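Local coordinates for protein glycosyl hydrolase, BNR repeat (Ralstonia eutropha, PDB 3B7F) that probably acts as a glycosyl hydrolase of sialidase-like type, its substrate not established, and folds as a seven-bladed beta-propeller, at residues 183-186 / 190-193; 140-145 / 205-210; 59-64 / 129-134; 246-251 / 255-260; 233-238 / 341-346. All coordinates share one frame; numbering follows the deposited sequence.

Interaction 1 (183-186 / 190-193). With EDO (1,2-ethanediol), chain K.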
# COMPACT_ATOMS: atom_id res chain seq x y z
N LEU A 183 -3.81 -0.59 8.78
CA LEU A 183 -3.63 0.72 9.34
C LEU A 183 -3.79 0.68 10.86
O LEU A 183 -4.80 0.18 11.33
CB LEU A 183 -4.71 1.62 8.73
CG LEU A 183 -4.64 2.20 7.31
CD1 LEU A 183 -3.83 1.41 6.32
CD2 LEU A 183 -6.08 2.53 6.82
N VAL A 184 -2.80 1.18 11.60
CA VAL A 184 -2.83 1.30 13.06
C VAL A 184 -3.01 2.78 13.38
O VAL A 184 -2.16 3.59 13.03
CB VAL A 184 -1.53 0.78 13.69
CG1 VAL A 184 -1.56 0.95 15.26
CG2 VAL A 184 -1.27 -0.67 13.24
N ASP A 185 -4.10 3.14 14.05
CA ASP A 185 -4.40 4.55 14.37
C ASP A 185 -3.28 5.19 15.21
O ASP A 185 -2.92 4.62 16.24
CB ASP A 185 -5.76 4.62 15.09
CG ASP A 185 -6.38 6.01 15.09
OD1 ASP A 185 -5.71 7.00 15.38
OD2 ASP A 185 -7.59 6.09 14.82
N PRO A 186 -2.72 6.36 14.78
CA PRO A 186 -1.67 7.01 15.58
C PRO A 186 -2.12 7.43 16.99
O PRO A 186 -1.28 7.57 17.87
CB PRO A 186 -1.30 8.26 14.76
CG PRO A 186 -2.45 8.47 13.83
CD PRO A 186 -2.99 7.13 13.54
N LYS A 190 -5.31 0.22 19.60
CA LYS A 190 -6.47 -0.66 19.53
C LYS A 190 -7.35 -0.42 18.29
O LYS A 190 -8.10 -1.33 17.91
CB LYS A 190 -7.34 -0.50 20.79
CG LYS A 190 -6.68 -0.84 22.14
CD LYS A 190 -7.65 -0.52 23.31
CE LYS A 190 -7.05 -0.85 24.71
N HIS A 191 -7.26 0.76 17.67
CA HIS A 191 -8.07 1.11 16.51
C HIS A 191 -7.32 0.76 15.21
O HIS A 191 -6.32 1.43 14.83
CB HIS A 191 -8.47 2.57 16.59
CG HIS A 191 -9.43 3.00 15.52
ND1 HIS A 191 -9.36 4.25 14.95
CD2 HIS A 191 -10.45 2.36 14.90
CE1 HIS A 191 -10.33 4.38 14.06
NE2 HIS A 191 -10.99 3.24 14.00
N LEU A 192 -7.81 -0.28 14.55
CA LEU A 192 -7.23 -0.85 13.36
C LEU A 192 -8.21 -0.87 12.22
O LEU A 192 -9.40 -1.05 12.44
CB LEU A 192 -6.82 -2.30 13.63
CG LEU A 192 -5.90 -2.59 14.82
CD1 LEU A 192 -5.64 -4.08 14.93
CD2 LEU A 192 -4.58 -1.77 14.69
N TYR A 193 -7.67 -0.70 11.00
CA TYR A 193 -8.40 -0.82 9.75
C TYR A 193 -7.62 -1.82 8.89
O TYR A 193 -6.40 -1.91 9.00
CB TYR A 193 -8.54 0.49 8.96
CG TYR A 193 -9.34 1.62 9.59
CD1 TYR A 193 -10.74 1.62 9.60
CD2 TYR A 193 -8.69 2.74 10.09
CE1 TYR A 193 -11.46 2.69 10.15
CE2 TYR A 193 -9.38 3.80 10.63
CZ TYR A 193 -10.75 3.77 10.67
OH TYR A 193 -11.34 4.86 11.21
C1 EDO K . -0.14 3.94 8.50
O1 EDO K . -1.53 4.29 8.29
C2 EDO K . 0.01 2.53 9.12
O2 EDO K . -0.62 2.44 10.41
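Asp185 and His191 clasp the turn end of a beta-hairpin, the one joining the innermost strand 178-184 of a propeller blade to its second strand 192-197. The tight part lies here. His191 ND1 donates to Asp185 OD2 at 2.6 Å; the oxygen lies close to the ring plane and is approached on its anti side, while ring and carboxylate planes stand 38° apart. With CG anti to the backbone N in both residues (chi1 -162° in Asp185), the two side chains cross just beyond the last strand pair. Asp185 N adds a backbone bond of 2.9 Å to His191 O. Within the turn, Arg187 forms a salt bridge with Asp185 OD1; from strand 200-204, Glu203 accepts from His191 NE2. Carboxylates at both ring nitrogens would tend to stabilise a protonated imidazole.

Further along, Leu183 and Tyr193 form a hydrogen-bonded pair whose side chains face strand 234-239 of the next blade, Leu183 CD2 resting 3.8 Å from Tyr193 CB. On the other face Val184 and Leu192 run alongside each other and lean on Tyr132 of the preceding blade. The looser side is the edge of strand 178-184 turned away from strand 192-197. There a 1,2-ethanediol, probably from the crystallisation liquor, receives a nearly straight bond (167°) from Val184 N to its O2 at 2.8 Å.

Interaction 2 (140-145 / 205-210). With EDO (1,2-ethanediol), chain G; EDO (1,2-ethanediol), chain Q.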
# COMPACT_ATOMS: atom_id res chain seq x y z
N LEU A 140 -4.52 -12.07 8.78
CA LEU A 140 -3.87 -11.02 9.56
C LEU A 140 -3.01 -11.70 10.63
O LEU A 140 -3.50 -12.57 11.35
CB LEU A 140 -4.90 -10.11 10.22
CG LEU A 140 -4.41 -8.86 10.96
CD1 LEU A 140 -3.80 -7.83 10.00
CD2 LEU A 140 -5.53 -8.25 11.78
N PHE A 141 -1.76 -11.28 10.71
CA PHE A 141 -0.77 -11.80 11.65
C PHE A 141 -0.09 -10.65 12.38
O PHE A 141 -0.10 -9.49 11.93
CB PHE A 141 0.27 -12.66 10.91
CG PHE A 141 -0.32 -13.86 10.23
CD1 PHE A 141 -0.88 -13.76 8.94
CD2 PHE A 141 -0.35 -15.08 10.86
CE1 PHE A 141 -1.45 -14.88 8.31
CE2 PHE A 141 -0.93 -16.19 10.25
CZ PHE A 141 -1.47 -16.10 8.98
N ARG A 142 0.51 -10.98 13.52
CA ARG A 142 1.18 -9.99 14.35
C ARG A 142 2.51 -10.52 14.91
O ARG A 142 2.63 -11.69 15.27
CB ARG A 142 0.26 -9.60 15.50
CG ARG A 142 0.82 -8.50 16.40
CD ARG A 142 0.12 -8.44 17.74
NE ARG A 142 -1.17 -7.76 17.70
CZ ARG A 142 -2.37 -8.27 18.04
NH1 ARG A 142 -2.55 -9.53 18.47
NH2 ARG A 142 -3.43 -7.46 17.96
N SER A 143 3.50 -9.63 14.96
CA SER A 143 4.78 -9.89 15.61
C SER A 143 4.89 -8.86 16.70
O SER A 143 4.38 -7.76 16.54
CB SER A 143 5.93 -9.69 14.65
OG SER A 143 7.15 -10.03 15.26
N THR A 144 5.48 -9.24 17.83
CA THR A 144 5.83 -8.33 18.92
C THR A 144 7.37 -8.30 19.16
O THR A 144 7.82 -7.60 20.07
CB THR A 144 5.12 -8.71 20.23
OG1 THR A 144 5.53 -10.03 20.62
CG2 THR A 144 3.59 -8.65 20.06
N ASP A 145 8.14 -9.02 18.32
CA ASP A 145 9.62 -9.12 18.43
C ASP A 145 10.37 -8.66 17.14
O ASP A 145 11.31 -9.32 16.69
CB ASP A 145 10.02 -10.56 18.82
CG ASP A 145 9.66 -11.59 17.77
OD1 ASP A 145 8.94 -11.24 16.81
OD2 ASP A 145 10.10 -12.75 17.89
N THR A 205 -11.90 -1.87 16.99
CA THR A 205 -11.66 -0.88 18.04
C THR A 205 -11.04 -1.55 19.28
O THR A 205 -10.78 -0.86 20.26
CB THR A 205 -12.94 -0.12 18.43
OG1 THR A 205 -13.99 -1.07 18.65
CG2 THR A 205 -13.36 0.83 17.32
N ASP A 206 -10.72 -2.85 19.21
CA ASP A 206 -10.14 -3.61 20.32
C ASP A 206 -8.93 -4.45 19.90
O ASP A 206 -8.82 -5.64 20.25
CB ASP A 206 -11.23 -4.48 20.99
CG ASP A 206 -11.98 -5.39 20.03
OD1 ASP A 206 -11.57 -5.58 18.86
OD2 ASP A 206 -13.00 -5.95 20.48
N ALA A 207 -8.04 -3.82 19.15
CA ALA A 207 -6.79 -4.42 18.67
C ALA A 207 -7.00 -5.75 17.95
O ALA A 207 -6.21 -6.66 18.10
CB ALA A 207 -5.79 -4.57 19.84
N GLY A 208 -8.10 -5.86 17.21
CA GLY A 208 -8.36 -7.06 16.42
C GLY A 208 -9.07 -8.24 17.02
O GLY A 208 -9.23 -9.24 16.31
N THR A 209 -9.51 -8.18 18.28
CA THR A 209 -10.28 -9.30 18.85
C THR A 209 -11.66 -9.38 18.15
O THR A 209 -12.18 -10.48 17.98
CB THR A 209 -10.32 -9.31 20.42
OG1 THR A 209 -10.58 -8.00 20.91
CG2 THR A 209 -8.98 -9.77 20.99
N ASP A 210 -12.23 -8.23 17.74
CA ASP A 210 -13.44 -8.20 16.90
C ASP A 210 -13.29 -7.20 15.71
O ASP A 210 -12.60 -6.18 15.82
CB ASP A 210 -14.71 -7.86 17.70
CG ASP A 210 -16.03 -8.19 16.91
OD1 ASP A 210 -15.99 -9.06 16.01
OD2 ASP A 210 -17.09 -7.57 17.20
C1 EDO G . -15.02 -3.96 16.45
O1 EDO G . -13.86 -3.93 17.34
C2 EDO G . -15.28 -2.63 15.70
O2 EDO G . -15.63 -1.55 16.59
C1 EDO Q . 5.28 -13.21 18.16
O1 EDO Q . 6.06 -12.01 18.05
C2 EDO Q . 3.83 -12.91 18.51
O2 EDO Q . 3.76 -11.95 19.57
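The guanidinium of Arg142 meets Ala207 edge-on: the carbonyl oxygen of Ala207 lies near the plane of the group, 2.9 Å from Arg142 NH2, and the N-H is bent to 126°, a weak bond. CG anti to the backbone N (chi1 -177°) sends the arginine out from strand 139-143 toward the neighbouring blade, and a bend at chi3 turns its end to the carbonyl. The same NH2 also makes a weak bond to Tyr132 OH. A second flat group, the Asp206 carboxylate, is met on the syn side of OD1 by Asp210 N at 3.0 Å, tilted out of its plane. Ala207 belongs to the type I' turn from Asp206 to Thr209, and its carbonyl oxygen is turned to Arg142; Asp206 O takes both N and OG1 of Thr209.

Two ethanediols, probably from the crystallisation liquor, occupy matching places. Thr144 N gives 2.8 Å to O1 of one, Thr205 N 2.9 Å to O1 of the other, and each threonine OG1 also bonds to the O2 of its diol. Both threonines put OG1 in the crowded position between backbone N and carbonyl carbon, which brings the hydroxyl to the same diol as the amide. The matching sites follow from sequence: Ser204-Thr205-Asp206-Ala207-Gly208-Thr209-Asp210-Trp211 fits the Asp box of BNR repeats, and the chain from Ser143 to Trp150 fits a second one, each turning between the two outer strands of a propeller blade.

Interaction 3 (59-64 / 129-134)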
# COMPACT_ATOMS: atom_id res chain seq x y z
N HIS A 59 7.05 -6.54 -0.40
CA HIS A 59 6.96 -5.30 0.34
C HIS A 59 8.21 -5.13 1.20
O HIS A 59 8.67 -6.09 1.80
CB HIS A 59 5.71 -5.35 1.22
CG HIS A 59 5.13 -4.02 1.58
ND1 HIS A 59 4.24 -3.88 2.61
CD2 HIS A 59 5.28 -2.78 1.05
CE1 HIS A 59 3.85 -2.62 2.69
NE2 HIS A 59 4.45 -1.94 1.74
N ILE A 60 8.76 -3.91 1.21
CA ILE A 60 9.94 -3.60 2.03
C ILE A 60 9.53 -2.34 2.77
O ILE A 60 9.18 -1.34 2.14
CB ILE A 60 11.26 -3.37 1.21
CG1 ILE A 60 11.44 -4.39 0.08
CG2 ILE A 60 12.46 -3.42 2.17
CD1 ILE A 60 12.55 -4.04 -0.87
N VAL A 61 9.52 -2.41 4.10
CA VAL A 61 9.08 -1.30 4.94
C VAL A 61 10.10 -1.02 6.04
O VAL A 61 10.59 -1.94 6.67
CB VAL A 61 7.72 -1.59 5.57
CG1 VAL A 61 7.25 -0.37 6.38
CG2 VAL A 61 6.69 -1.99 4.50
N GLN A 62 10.40 0.25 6.25
CA GLN A 62 11.25 0.71 7.34
C GLN A 62 10.38 0.97 8.56
O GLN A 62 9.25 1.46 8.41
CB GLN A 62 11.91 2.02 6.98
CG GLN A 62 12.80 2.61 8.06
CD GLN A 62 13.46 3.85 7.60
OE1 GLN A 62 12.80 4.81 7.20
NE2 GLN A 62 14.77 3.85 7.62
N ASP A 63 10.90 0.66 9.75
CA ASP A 63 10.22 0.97 11.00
C ASP A 63 10.48 2.47 11.24
O ASP A 63 11.63 2.86 11.47
CB ASP A 63 10.80 0.13 12.14
CG ASP A 63 9.95 0.16 13.40
OD1 ASP A 63 9.14 1.08 13.56
OD2 ASP A 63 10.09 -0.77 14.22
N PRO A 64 9.43 3.32 11.19
CA PRO A 64 9.67 4.74 11.44
C PRO A 64 9.95 5.03 12.92
O PRO A 64 10.46 6.10 13.22
CB PRO A 64 8.36 5.42 10.97
CG PRO A 64 7.34 4.42 11.12
CD PRO A 64 8.00 3.05 10.96
N GLY A 129 8.64 -2.69 18.33
CA GLY A 129 8.78 -4.10 18.00
C GLY A 129 7.54 -4.79 17.48
O GLY A 129 7.66 -5.91 16.97
N THR A 130 6.37 -4.15 17.61
CA THR A 130 5.10 -4.72 17.15
C THR A 130 4.83 -4.37 15.68
O THR A 130 5.00 -3.22 15.27
CB THR A 130 3.92 -4.29 18.07
OG1 THR A 130 4.12 -4.83 19.38
CG2 THR A 130 2.56 -4.76 17.52
N TRP A 131 4.46 -5.37 14.87
CA TRP A 131 4.11 -5.21 13.46
C TRP A 131 2.89 -6.05 13.14
O TRP A 131 2.57 -7.00 13.87
CB TRP A 131 5.21 -5.73 12.54
CG TRP A 131 6.48 -4.94 12.51
CD1 TRP A 131 7.42 -4.88 13.48
CD2 TRP A 131 6.96 -4.14 11.42
NE1 TRP A 131 8.44 -4.06 13.09
CE2 TRP A 131 8.19 -3.59 11.83
CE3 TRP A 131 6.46 -3.81 10.14
CZ2 TRP A 131 8.94 -2.75 10.99
CZ3 TRP A 131 7.21 -2.97 9.33
CH2 TRP A 131 8.42 -2.45 9.76
N TYR A 132 2.22 -5.71 12.04
CA TYR A 132 1.15 -6.53 11.46
C TYR A 132 1.58 -6.95 10.07
O TYR A 132 2.32 -6.25 9.42
CB TYR A 132 -0.18 -5.78 11.38
CG TYR A 132 -0.78 -5.51 12.72
CD1 TYR A 132 -1.62 -6.44 13.34
CD2 TYR A 132 -0.48 -4.34 13.40
CE1 TYR A 132 -2.14 -6.20 14.57
CE2 TYR A 132 -1.00 -4.10 14.63
CZ TYR A 132 -1.83 -5.02 15.22
OH TYR A 132 -2.34 -4.72 16.46
N ALA A 133 1.13 -8.12 9.66
CA ALA A 133 1.36 -8.66 8.34
C ALA A 133 0.01 -9.10 7.74
O ALA A 133 -0.83 -9.69 8.44
CB ALA A 133 2.30 -9.84 8.39
N GLY A 134 -0.17 -8.79 6.45
CA GLY A 134 -1.33 -9.21 5.67
C GLY A 134 -0.85 -10.21 4.62
O GLY A 134 0.15 -9.96 3.95
O HOH W 1 11.11 -3.26 14.27
O HOH W 2 9.91 -0.49 17.04
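Trp131 reaches from the second strand of one propeller blade to Val61 and Asp63 at the end of the innermost strand of the blade before it. From CB, with CG anti to the carbonyl carbon (chi1 -70°), the indole extends toward strand 56-62 of the neighbouring blade. Its pyrrole side carries NE1, which donates to a water 3.0 Å away lying in the ring plane. On the six-membered ring CZ2 touches Asp63 CB at 3.6 Å, and CH2 comes to 3.8 Å from Val61 O while its edge faces the carbonyl carbon of Gln62. CZ3 rests on Val61 CG1 at 3.9 Å, the valine and the indole running past each other in opposite directions.

The carboxylate of Asp63 is turned 74° from the indole plane, and its OD2 is bridged rather than bonded directly to the other segment. One water joins it to Trp131 NE1, and a second, 2.8 Å from both Asp63 OD2 and Gly129 N, joins it to the backbone before the strand. Arg65 binds the other oxygen, OD1, in a salt bridge, makes a cation-pi contact with Trp131 and also reaches Thr130 O; Pro122 and Leu71 add apolar cover to the indole. The chemistry is thus divided: an apolar seam of valine and indole carbon beside a hydrated polar rim, where one buried carboxylate oxygen accepts hydrogen bonds from two waters and probably gains stability from the nearby arginine.

Interaction 4 (246-251 / 255-260). With EDO (1,2-ethanediol), chain J; EDO (1,2-ethanediol), chain S.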
# COMPACT_ATOMS: atom_id res chain seq x y z
N ILE A 246 -9.69 11.20 8.82
CA ILE A 246 -9.80 11.17 7.36
C ILE A 246 -9.07 9.97 6.75
O ILE A 246 -7.87 9.77 6.98
CB ILE A 246 -9.27 12.49 6.72
CG1 ILE A 246 -9.76 13.72 7.50
CG2 ILE A 246 -9.64 12.56 5.23
CD1 ILE A 246 -11.28 13.80 7.78
N LEU A 247 -9.82 9.17 5.99
CA LEU A 247 -9.33 8.01 5.25
C LEU A 247 -9.59 8.25 3.76
O LEU A 247 -10.59 8.86 3.39
CB LEU A 247 -10.00 6.70 5.67
CG LEU A 247 -9.53 6.01 6.97
CD1 LEU A 247 -9.57 6.93 8.14
CD2 LEU A 247 -10.39 4.78 7.23
N TYR A 248 -8.66 7.81 2.93
CA TYR A 248 -8.83 7.85 1.47
C TYR A 248 -8.63 6.45 0.95
O TYR A 248 -7.90 5.65 1.55
CB TYR A 248 -7.86 8.81 0.80
CG TYR A 248 -8.12 10.29 1.04
CD1 TYR A 248 -7.55 10.95 2.12
CD2 TYR A 248 -8.88 11.06 0.14
CE1 TYR A 248 -7.74 12.31 2.33
CE2 TYR A 248 -9.06 12.42 0.33
CZ TYR A 248 -8.49 13.04 1.43
OH TYR A 248 -8.66 14.39 1.66
N GLN A 249 -9.34 6.10 -0.12
CA GLN A 249 -9.05 4.82 -0.77
C GLN A 249 -9.17 4.88 -2.28
O GLN A 249 -9.97 5.64 -2.82
CB GLN A 249 -9.92 3.66 -0.22
CG GLN A 249 -11.42 3.75 -0.48
CD GLN A 249 -12.11 2.42 -0.42
OE1 GLN A 249 -11.78 1.52 -1.18
NE2 GLN A 249 -13.12 2.28 0.45
N GLN A 250 -8.33 4.08 -2.94
CA GLN A 250 -8.44 3.79 -4.36
C GLN A 250 -9.10 2.41 -4.35
O GLN A 250 -8.56 1.48 -3.78
CB GLN A 250 -7.09 3.73 -5.07
CG GLN A 250 -7.20 3.30 -6.52
CD GLN A 250 -7.97 4.26 -7.44
OE1 GLN A 250 -7.39 5.19 -7.99
NE2 GLN A 250 -9.26 3.97 -7.68
N ASN A 251 -10.27 2.32 -4.95
CA ASN A 251 -11.06 1.10 -5.01
C ASN A 251 -11.17 0.70 -6.48
O ASN A 251 -10.94 1.52 -7.40
CB ASN A 251 -12.45 1.42 -4.40
CG ASN A 251 -13.31 0.18 -4.09
OD1 ASN A 251 -13.99 -0.33 -4.98
ND2 ASN A 251 -13.39 -0.21 -2.81
N ILE A 255 -12.38 6.37 -6.45
CA ILE A 255 -11.58 7.05 -5.44
C ILE A 255 -12.59 7.57 -4.44
O ILE A 255 -13.57 8.21 -4.84
CB ILE A 255 -10.74 8.23 -5.98
CG1 ILE A 255 -9.86 7.80 -7.17
CG2 ILE A 255 -9.91 8.84 -4.83
CD1 ILE A 255 -9.33 8.99 -8.02
N TYR A 256 -12.37 7.28 -3.16
CA TYR A 256 -13.26 7.69 -2.11
C TYR A 256 -12.53 8.36 -0.96
O TYR A 256 -11.38 8.08 -0.69
CB TYR A 256 -14.01 6.48 -1.52
CG TYR A 256 -14.91 5.77 -2.48
CD1 TYR A 256 -14.41 4.80 -3.34
CD2 TYR A 256 -16.26 6.08 -2.55
CE1 TYR A 256 -15.24 4.14 -4.26
CE2 TYR A 256 -17.09 5.43 -3.46
CZ TYR A 256 -16.57 4.46 -4.32
OH TYR A 256 -17.37 3.82 -5.23
N ARG A 257 -13.28 9.20 -0.25
CA ARG A 257 -12.84 9.87 0.96
C ARG A 257 -13.90 9.60 2.04
O ARG A 257 -15.10 9.68 1.78
CB ARG A 257 -12.70 11.37 0.74
CG ARG A 257 -12.16 12.12 1.95
CD ARG A 257 -12.22 13.59 1.73
NE ARG A 257 -11.79 14.33 2.93
CZ ARG A 257 -12.56 14.71 3.95
NH1 ARG A 257 -13.85 14.38 4.02
NH2 ARG A 257 -12.01 15.37 4.94
N MSE A 258 -13.44 9.29 3.24
CA MSE A 258 -14.31 9.14 4.40
C MSE A 258 -13.80 9.95 5.59
O MSE A 258 -12.63 9.86 5.95
CB MSE A 258 -14.44 7.68 4.85
CG MSE A 258 -15.24 7.50 6.15
SE MSE A 258 -15.36 5.73 6.84
CE MSE A 258 -16.60 4.94 5.66
N ASP A 259 -14.68 10.74 6.17
CA ASP A 259 -14.44 11.35 7.46
C ASP A 259 -15.08 10.29 8.37
O ASP A 259 -16.29 10.08 8.31
CB ASP A 259 -15.12 12.70 7.59
CG ASP A 259 -14.83 13.36 8.90
OD1 ASP A 259 -14.76 12.64 9.91
OD2 ASP A 259 -14.65 14.59 8.90
N ARG A 260 -14.28 9.63 9.21
CA ARG A 260 -14.79 8.55 10.07
C ARG A 260 -15.97 8.95 10.98
O ARG A 260 -16.83 8.12 11.29
CB ARG A 260 -13.64 7.93 10.89
CG ARG A 260 -14.02 6.70 11.73
CD ARG A 260 -14.50 5.51 10.88
NE ARG A 260 -15.19 4.56 11.72
CZ ARG A 260 -16.51 4.49 11.88
NH1 ARG A 260 -17.34 5.32 11.28
NH2 ARG A 260 -17.02 3.58 12.68
C1 EDO J . -15.14 17.28 6.55
O1 EDO J . -14.32 16.18 7.00
C2 EDO J . -15.80 17.03 5.18
O2 EDO J . -16.56 15.79 5.12
C1 EDO S . -21.36 6.38 12.36
O1 EDO S . -20.48 5.36 11.88
C2 EDO S . -20.63 7.70 12.48
O2 EDO S . -19.94 7.80 13.74
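Tyr248 holds CG anti to its carbonyl carbon (chi1 -70°), whereas Arg257 has CG anti to the backbone N (-176°) and stays extended as far as NE; between them the arginine's aliphatic chain is laid over the tyrosine ring. They are a non-hydrogen-bonded pair of the antiparallel hairpin 246-251/254-259, the two middle strands of a propeller blade. Arg257 CG stands 3.9 Å from the ring centroid, a CH-pi contact over the face. Ring and guanidinium planes are 77° apart, and at the tip Arg257 NE makes a weak, long bond of 3.4 Å to Tyr248 OH, which also bonds to Pro290 O. Ile246 packs CG2 over one guanidinium face.

The hydrogen-bonded pairs Leu247-Met258 and Gln249-Tyr256, joined by four backbone bonds of 2.9 Å, turn their side chains to the opposite face, where Trp265 of the outermost strand touches all four (Met258 is selenomethionine). Gln249 CG lies alongside Tyr256 CB. Near the turn Asn251 CB meets the tyrosine ring at its edge, 3.9 Å from CE1, and Asn251 ND2 donates to Gln249 OE1 at 2.9 Å, the oxygen lying in the asparagine amide plane.

Interaction 5 (233-238 / 341-346)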
# COMPACT_ATOMS: atom_id res chain seq x y z
N ASP A 233 -14.01 -4.34 -3.30
CA ASP A 233 -12.61 -4.51 -3.71
C ASP A 233 -11.78 -3.21 -3.59
O ASP A 233 -11.45 -2.57 -4.60
CB ASP A 233 -12.53 -5.10 -5.14
CG ASP A 233 -11.11 -5.48 -5.56
OD1 ASP A 233 -10.23 -5.66 -4.68
OD2 ASP A 233 -10.85 -5.59 -6.78
N PRO A 234 -11.47 -2.81 -2.33
CA PRO A 234 -10.54 -1.71 -2.15
C PRO A 234 -9.19 -2.18 -2.60
O PRO A 234 -8.87 -3.37 -2.41
CB PRO A 234 -10.51 -1.50 -0.64
CG PRO A 234 -10.89 -2.81 -0.06
CD PRO A 234 -11.95 -3.30 -1.03
N HIS A 235 -8.43 -1.27 -3.22
CA HIS A 235 -7.07 -1.55 -3.66
C HIS A 235 -6.01 -1.01 -2.69
O HIS A 235 -5.05 -1.68 -2.39
CB HIS A 235 -6.81 -1.00 -5.07
CG HIS A 235 -7.58 -1.70 -6.15
ND1 HIS A 235 -7.75 -1.18 -7.41
CD2 HIS A 235 -8.26 -2.88 -6.14
CE1 HIS A 235 -8.48 -2.00 -8.14
NE2 HIS A 235 -8.79 -3.04 -7.39
N CYS A 236 -6.20 0.21 -2.23
CA CYS A 236 -5.25 0.84 -1.35
C CYS A 236 -6.02 1.79 -0.47
O CYS A 236 -6.78 2.58 -0.99
CB CYS A 236 -4.21 1.58 -2.18
SG CYS A 236 -2.80 2.16 -1.21
N VAL A 237 -5.87 1.66 0.85
CA VAL A 237 -6.53 2.52 1.83
C VAL A 237 -5.41 3.21 2.65
O VAL A 237 -4.40 2.57 2.97
CB VAL A 237 -7.54 1.75 2.77
CG1 VAL A 237 -8.53 2.72 3.42
CG2 VAL A 237 -8.33 0.68 2.03
N VAL A 238 -5.60 4.49 2.99
CA VAL A 238 -4.67 5.27 3.82
C VAL A 238 -5.46 6.07 4.89
O VAL A 238 -6.60 6.45 4.68
CB VAL A 238 -3.75 6.23 2.97
CG1 VAL A 238 -2.81 5.43 2.03
CG2 VAL A 238 -4.56 7.18 2.14
N VAL A 341 0.83 0.72 -12.67
CA VAL A 341 1.39 1.10 -11.35
C VAL A 341 0.52 0.34 -10.33
O VAL A 341 -0.67 0.57 -10.25
CB VAL A 341 1.41 2.63 -11.15
CG1 VAL A 341 1.92 3.05 -9.71
CG2 VAL A 341 2.28 3.25 -12.22
N LYS A 342 1.12 -0.61 -9.61
CA LYS A 342 0.40 -1.46 -8.65
C LYS A 342 0.16 -0.69 -7.33
O LYS A 342 0.69 0.43 -7.15
CB LYS A 342 1.14 -2.79 -8.45
CG LYS A 342 1.03 -3.83 -9.60
CD LYS A 342 2.06 -4.94 -9.37
CE LYS A 342 1.63 -6.34 -9.81
NZ LYS A 342 1.29 -6.51 -11.21
N ARG A 343 -0.65 -1.29 -6.44
CA ARG A 343 -1.12 -0.67 -5.17
C ARG A 343 -0.09 -0.09 -4.26
O ARG A 343 -0.36 0.93 -3.64
CB ARG A 343 -1.71 -1.69 -4.22
CG ARG A 343 -2.84 -2.37 -4.62
CD ARG A 343 -2.87 -3.73 -3.94
NE ARG A 343 -3.70 -4.47 -4.87
CZ ARG A 343 -4.95 -4.81 -4.70
NH1 ARG A 343 -5.57 -4.64 -3.56
NH2 ARG A 343 -5.56 -5.41 -5.68
N GLN A 344 1.00 -0.84 -4.07
CA GLN A 344 2.08 -0.46 -3.17
C GLN A 344 3.20 0.23 -3.93
O GLN A 344 4.21 0.59 -3.33
CB GLN A 344 2.64 -1.69 -2.47
CG GLN A 344 1.68 -2.40 -1.52
CD GLN A 344 2.03 -3.86 -1.36
OE1 GLN A 344 2.05 -4.59 -2.35
NE2 GLN A 344 2.31 -4.31 -0.11
N ALA A 345 3.03 0.44 -5.22
CA ALA A 345 4.08 1.01 -6.07
C ALA A 345 4.13 2.56 -6.17
O ALA A 345 4.86 3.08 -7.02
CB ALA A 345 4.05 0.33 -7.46
N MSE A 346 3.35 3.29 -5.37
CA MSE A 346 3.49 4.75 -5.22
C MSE A 346 3.81 5.05 -3.77
O MSE A 346 3.29 4.38 -2.89
CB MSE A 346 2.26 5.59 -5.52
CG MSE A 346 1.94 5.77 -6.92
SE MSE A 346 0.99 7.44 -7.25
CE MSE A 346 -0.48 6.97 -6.20
O HOH W 3 -8.06 -6.79 -6.43
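A classic beta bulge, with His235 and Cys236 both opposite Gln250, meets Arg343 of the type I turn Lys342-Ala345; the CA atoms of Cys236 and Arg343 come within 5.8 Å. The contact lies near the middle of the seven-bladed propeller, where the start of one blade's innermost strand faces the loop that leads into another blade's. Within 341-346, Arg343 makes all the close contacts. CG leaves anti to the carbonyl carbon (chi1 -63°) and the chain stays extended to NE, passing alongside the His235 carbonyl: CG is 3.2 Å from His235 O, and NH1 makes a weak, bent bond (122°) of 3.2 Å to that oxygen.

The histidine ring and guanidinium planes are 55° apart. His235 CB lies over one guanidinium face toward its rim, and His235 CD2 is 3.7 Å from Arg343 NH2. The stronger polar partners are outside: Ser197 OG takes Arg343 NH1, and Gly280 O takes His235 ND1, while Phe281 stacks on the histidine ring. Asp233 OD2 lies at the edge of that ring, in its plane, and receives a weak bond from NE2, which also bonds to His252 ND1. Asp233 OD1 and Arg343 NH2 are 4.8 Å apart and do not touch. A water lying in the guanidinium plane is 3.0 Å from both Arg343 NH2, from which it accepts, and Asp233 OD1.

In the fold
Along the chain, interaction 3 closes before interaction 2 opens; interaction 1 is nested within interaction 2 and interaction 4 within interaction 5. Interactions 1 and 4 are hairpins inside single blades, whereas 2, 3 and 5 tie different blades together. Interactions 2 and 3 share the sheet of strands 131-136 and 139-143, and 4 and 5 that of 234-239 and 246-251. The centres of interactions 1 and 2 are about 10 Å apart, those of 2 and 4 about 23 Å. Interaction 1 touches all the others: Ala207 N probably hydrogen-bonds to Lys190 O, Tyr132 backs Leu192, Tyr193 packs on Leu247, and Leu183 on Val237. Together they sample hairpin pairing within blades and packing between them.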